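Local coordinates for protein N-acetylmuramoyl-L-alanine amidase AmiD (Escherichia coli, PDB 2WKX) that hydrolyses, with a catalytic zinc ion, the amide link between N-acetylmuramoyl residues and L-amino acids in cell-wall glycopeptides, at residues K30-H35 with E146-H151. Numbering follows the deposited sequence.
Sequences KVLVIH and ENVVAH. With ZN (zinc ion), chain B.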
ATOM      1  N   LYS A  30       8.287   2.862  -0.618  1.00  7.19           N
ATOM      2  CA  LYS A  30       8.696   3.045  -2.022  1.00  9.33           C
ATOM      3  C   LYS A  30       8.734   4.501  -2.522  1.00  6.66           C
ATOM      4  O   LYS A  30       9.251   4.767  -3.618  1.00  6.27           O
ATOM      5  CB  LYS A  30       7.720   2.301  -2.923  1.00  8.95           C
ATOM      6  CG  LYS A  30       7.578   0.818  -2.575  1.00 11.82           C
ATOM      7  CD  LYS A  30       6.511   0.202  -3.427  1.00 15.69           C
ATOM      8  CE  LYS A  30       6.243  -1.206  -2.914  1.00 17.28           C
ATOM      9  NZ  LYS A  30       5.328  -1.905  -3.844  1.00 16.98           N
ATOM     10  N   VAL A  31       8.157   5.415  -1.747  1.00  7.96           N
ATOM     11  CA  VAL A  31       7.934   6.795  -2.212  1.00  6.04           C
ATOM     12  C   VAL A  31       8.319   7.751  -1.088  1.00  6.77           C
ATOM     13  O   VAL A  31       8.101   7.456   0.095  1.00  8.04           O
ATOM     14  CB  VAL A  31       6.456   7.028  -2.650  1.00  7.20           C
ATOM     15  CG1 VAL A  31       6.186   8.511  -2.978  1.00  8.07           C
ATOM     16  CG2 VAL A  31       6.090   6.099  -3.854  1.00  7.05           C
ATOM     17  N   LEU A  32       8.935   8.871  -1.470  1.00  5.08           N
ATOM     18  CA  LEU A  32       9.253   9.936  -0.521  1.00  5.29           C
ATOM     19  C   LEU A  32       8.474  11.166  -0.967  1.00  7.20           C
ATOM     20  O   LEU A  32       8.675  11.650  -2.095  1.00  6.95           O
ATOM     21  CB  LEU A  32      10.757  10.250  -0.559  1.00  6.08           C
ATOM     22  CG  LEU A  32      11.312  11.335   0.389  1.00  6.30           C
ATOM     23  CD1 LEU A  32      10.961  11.027   1.873  1.00  6.36           C
ATOM     24  CD2 LEU A  32      12.850  11.477   0.202  1.00  7.59           C
ATOM     25  N   VAL A  33       7.606  11.673  -0.089  1.00  5.36           N
ATOM     26  CA  VAL A  33       6.717  12.793  -0.467  1.00  6.68           C
ATOM     27  C   VAL A  33       7.189  14.059   0.241  1.00  5.82           C
ATOM     28  O   VAL A  33       7.399  14.072   1.485  1.00  7.64           O
ATOM     29  CB  VAL A  33       5.222  12.527  -0.132  1.00  6.63           C
ATOM     30  CG1 VAL A  33       4.343  13.696  -0.644  1.00  7.87           C
ATOM     31  CG2 VAL A  33       4.724  11.148  -0.702  1.00  5.29           C
ATOM     32  N   ILE A  34       7.337  15.133  -0.540  1.00  4.76           N
ATOM     33  CA  ILE A  34       7.747  16.441  -0.009  1.00  4.66           C
ATOM     34  C   ILE A  34       6.524  17.372   0.084  1.00  7.14           C
ATOM     35  O   ILE A  34       5.725  17.483  -0.880  1.00  5.93           O
ATOM     36  CB  ILE A  34       8.882  17.109  -0.882  1.00  5.39           C
ATOM     37  CG1 ILE A  34      10.020  16.125  -1.182  1.00  7.10           C
ATOM     38  CG2 ILE A  34       9.391  18.446  -0.255  1.00  4.87           C
ATOM     39  CD1 ILE A  34      10.763  15.558   0.097  1.00  6.24           C
ATOM     40  N   HIS A  35       6.404  18.019   1.236  1.00  5.51           N
ATOM     41  CA  HIS A  35       5.298  18.920   1.571  1.00  7.64           C
ATOM     42  C   HIS A  35       5.830  20.280   2.032  1.00  7.56           C
ATOM     43  O   HIS A  35       6.990  20.402   2.464  1.00  8.31           O
ATOM     44  CB  HIS A  35       4.478  18.370   2.768  1.00  6.52           C
ATOM     45  CG  HIS A  35       3.919  16.994   2.577  1.00  6.49           C
ATOM     46  ND1 HIS A  35       2.640  16.781   2.106  1.00  6.78           N
ATOM     47  CD2 HIS A  35       4.438  15.766   2.844  1.00  7.10           C
ATOM     48  CE1 HIS A  35       2.411  15.478   2.048  1.00  5.99           C
ATOM     49  NE2 HIS A  35       3.477  14.841   2.509  1.00  6.41           N
ATOM     50  N   GLU A 146      12.251   8.683  -9.584  1.00  7.21           N
ATOM     51  CA  GLU A 146      10.903   9.106 -10.013  1.00  6.89           C
ATOM     52  C   GLU A 146       9.875   9.031  -8.868  1.00  8.18           C
ATOM     53  O   GLU A 146       8.761   9.558  -8.985  1.00  9.83           O
ATOM     54  CB  GLU A 146      10.424   8.326 -11.244  1.00  8.82           C
ATOM     55  CG  GLU A 146      10.189   6.815 -11.029  1.00 10.72           C
ATOM     56  CD  GLU A 146      11.410   5.932 -11.278  1.00 12.34           C
ATOM     57  OE1 GLU A 146      12.573   6.408 -11.263  1.00  8.53           O
ATOM     58  OE2 GLU A 146      11.205   4.709 -11.475  1.00 13.34           O
ATOM     59  N   ASN A 147      10.265   8.353  -7.787  1.00  7.90           N
ATOM     60  CA  ASN A 147       9.408   8.188  -6.615  1.00  8.09           C
ATOM     61  C   ASN A 147       9.730   9.132  -5.456  1.00  8.57           C
ATOM     62  O   ASN A 147       9.230   8.949  -4.332  1.00  9.57           O
ATOM     63  CB  ASN A 147       9.369   6.711  -6.212  1.00  7.90           C
ATOM     64  CG  ASN A 147       8.613   5.878  -7.235  1.00  9.70           C
ATOM     65  OD1 ASN A 147       7.640   6.370  -7.821  1.00  9.81           O
ATOM     66  ND2 ASN A 147       9.034   4.630  -7.451  1.00 10.06           N
ATOM     67  N   VAL A 148      10.536  10.160  -5.750  1.00  7.06           N
ATOM     68  CA  VAL A 148      10.686  11.314  -4.852  1.00  7.37           C
ATOM     69  C   VAL A 148       9.748  12.386  -5.456  1.00  7.74           C
ATOM     70  O   VAL A 148      10.009  12.926  -6.538  1.00  8.87           O
ATOM     71  CB  VAL A 148      12.152  11.815  -4.745  1.00  7.65           C
ATOM     72  CG1 VAL A 148      12.232  12.957  -3.720  1.00  8.32           C
ATOM     73  CG2 VAL A 148      13.079  10.631  -4.372  1.00  8.88           C
ATOM     74  N   VAL A 149       8.649  12.652  -4.765  1.00  7.15           N
ATOM     75  CA  VAL A 149       7.516  13.372  -5.370  1.00  7.87           C
ATOM     76  C   VAL A 149       7.000  14.548  -4.548  1.00  8.23           C
ATOM     77  O   VAL A 149       7.218  14.627  -3.327  1.00  7.89           O
ATOM     78  CB  VAL A 149       6.331  12.427  -5.728  1.00  7.01           C
ATOM     79  CG1 VAL A 149       6.831  11.307  -6.662  1.00  9.60           C
ATOM     80  CG2 VAL A 149       5.698  11.832  -4.441  1.00  5.49           C
ATOM     81  N   ALA A 150       6.341  15.468  -5.255  1.00  8.11           N
ATOM     82  CA  ALA A 150       5.551  16.541  -4.632  1.00  9.48           C
ATOM     83  C   ALA A 150       4.248  15.927  -4.110  1.00  6.27           C
ATOM     84  O   ALA A 150       3.694  14.997  -4.717  1.00  7.31           O
ATOM     85  CB  ALA A 150       5.213  17.631  -5.670  1.00  7.11           C
ATOM     86  N   HIS A 151       3.728  16.444  -2.993  1.00  5.14           N
ATOM     87  CA  HIS A 151       2.334  16.127  -2.658  1.00  6.09           C
ATOM     88  C   HIS A 151       1.382  16.406  -3.852  1.00  6.15           C
ATOM     89  O   HIS A 151       0.449  15.643  -4.146  1.00  5.07           O
ATOM     90  CB  HIS A 151       1.896  16.904  -1.411  1.00  6.61           C
ATOM     91  CG  HIS A 151       0.671  16.333  -0.757  1.00  7.09           C
ATOM     92  ND1 HIS A 151       0.108  16.898   0.361  1.00  7.12           N
ATOM     93  CD2 HIS A 151      -0.110  15.268  -1.076  1.00  6.88           C
ATOM     94  CE1 HIS A 151      -0.941  16.188   0.735  1.00  8.23           C
ATOM     95  NE2 HIS A 151      -1.119  15.211  -0.137  1.00  6.64           N
TER
HETATM   96 ZN    ZN B 300       1.254  18.275   1.472  1.00 11.20          ZN
HETATM   97  O   HOH W   1      10.865   3.643  -5.427  1.00 12.21           O
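H35 and H151 converge on the catalytic zinc, each binding it through ND1 at 2.1 Å; D161 is a further ligand. The rings meet as an offset edge-to-face pair with planes at 73°: the H35 edge is turned to the H151 face, and H35 CE1 lies 3.4 Å from H151 CG. H151 CG stands anti to the backbone N (chi1 -162°), which brings ND1 to the zinc and lays one ring face beside H35 CE1. The far nitrogens are held too, H35 NE2 by H84 and H151 NE2 by the carbonyl of A85, probably fixing both ring rotations. Behind the site, strands 31-35 and 148-150 run parallel in the mixed sheet of the Amidase_2 (PGRP-like) fold, where 31-35 lies between 100-105 and 148-150, outermost on that side within the chain. L32 N donates a hydrogen bond to N147 O, V149 N to L32 O, and I34 N to V149 O (2.8 Å). The last rung, H151 N to I34 O (3.1 Å), ties the start of helix 151-154 to the strand bearing H35. On one face V149 CG2 packs against V31 CG1 (3.7 Å) and V33 CG2; distally a water links K30 O to N147 ND2.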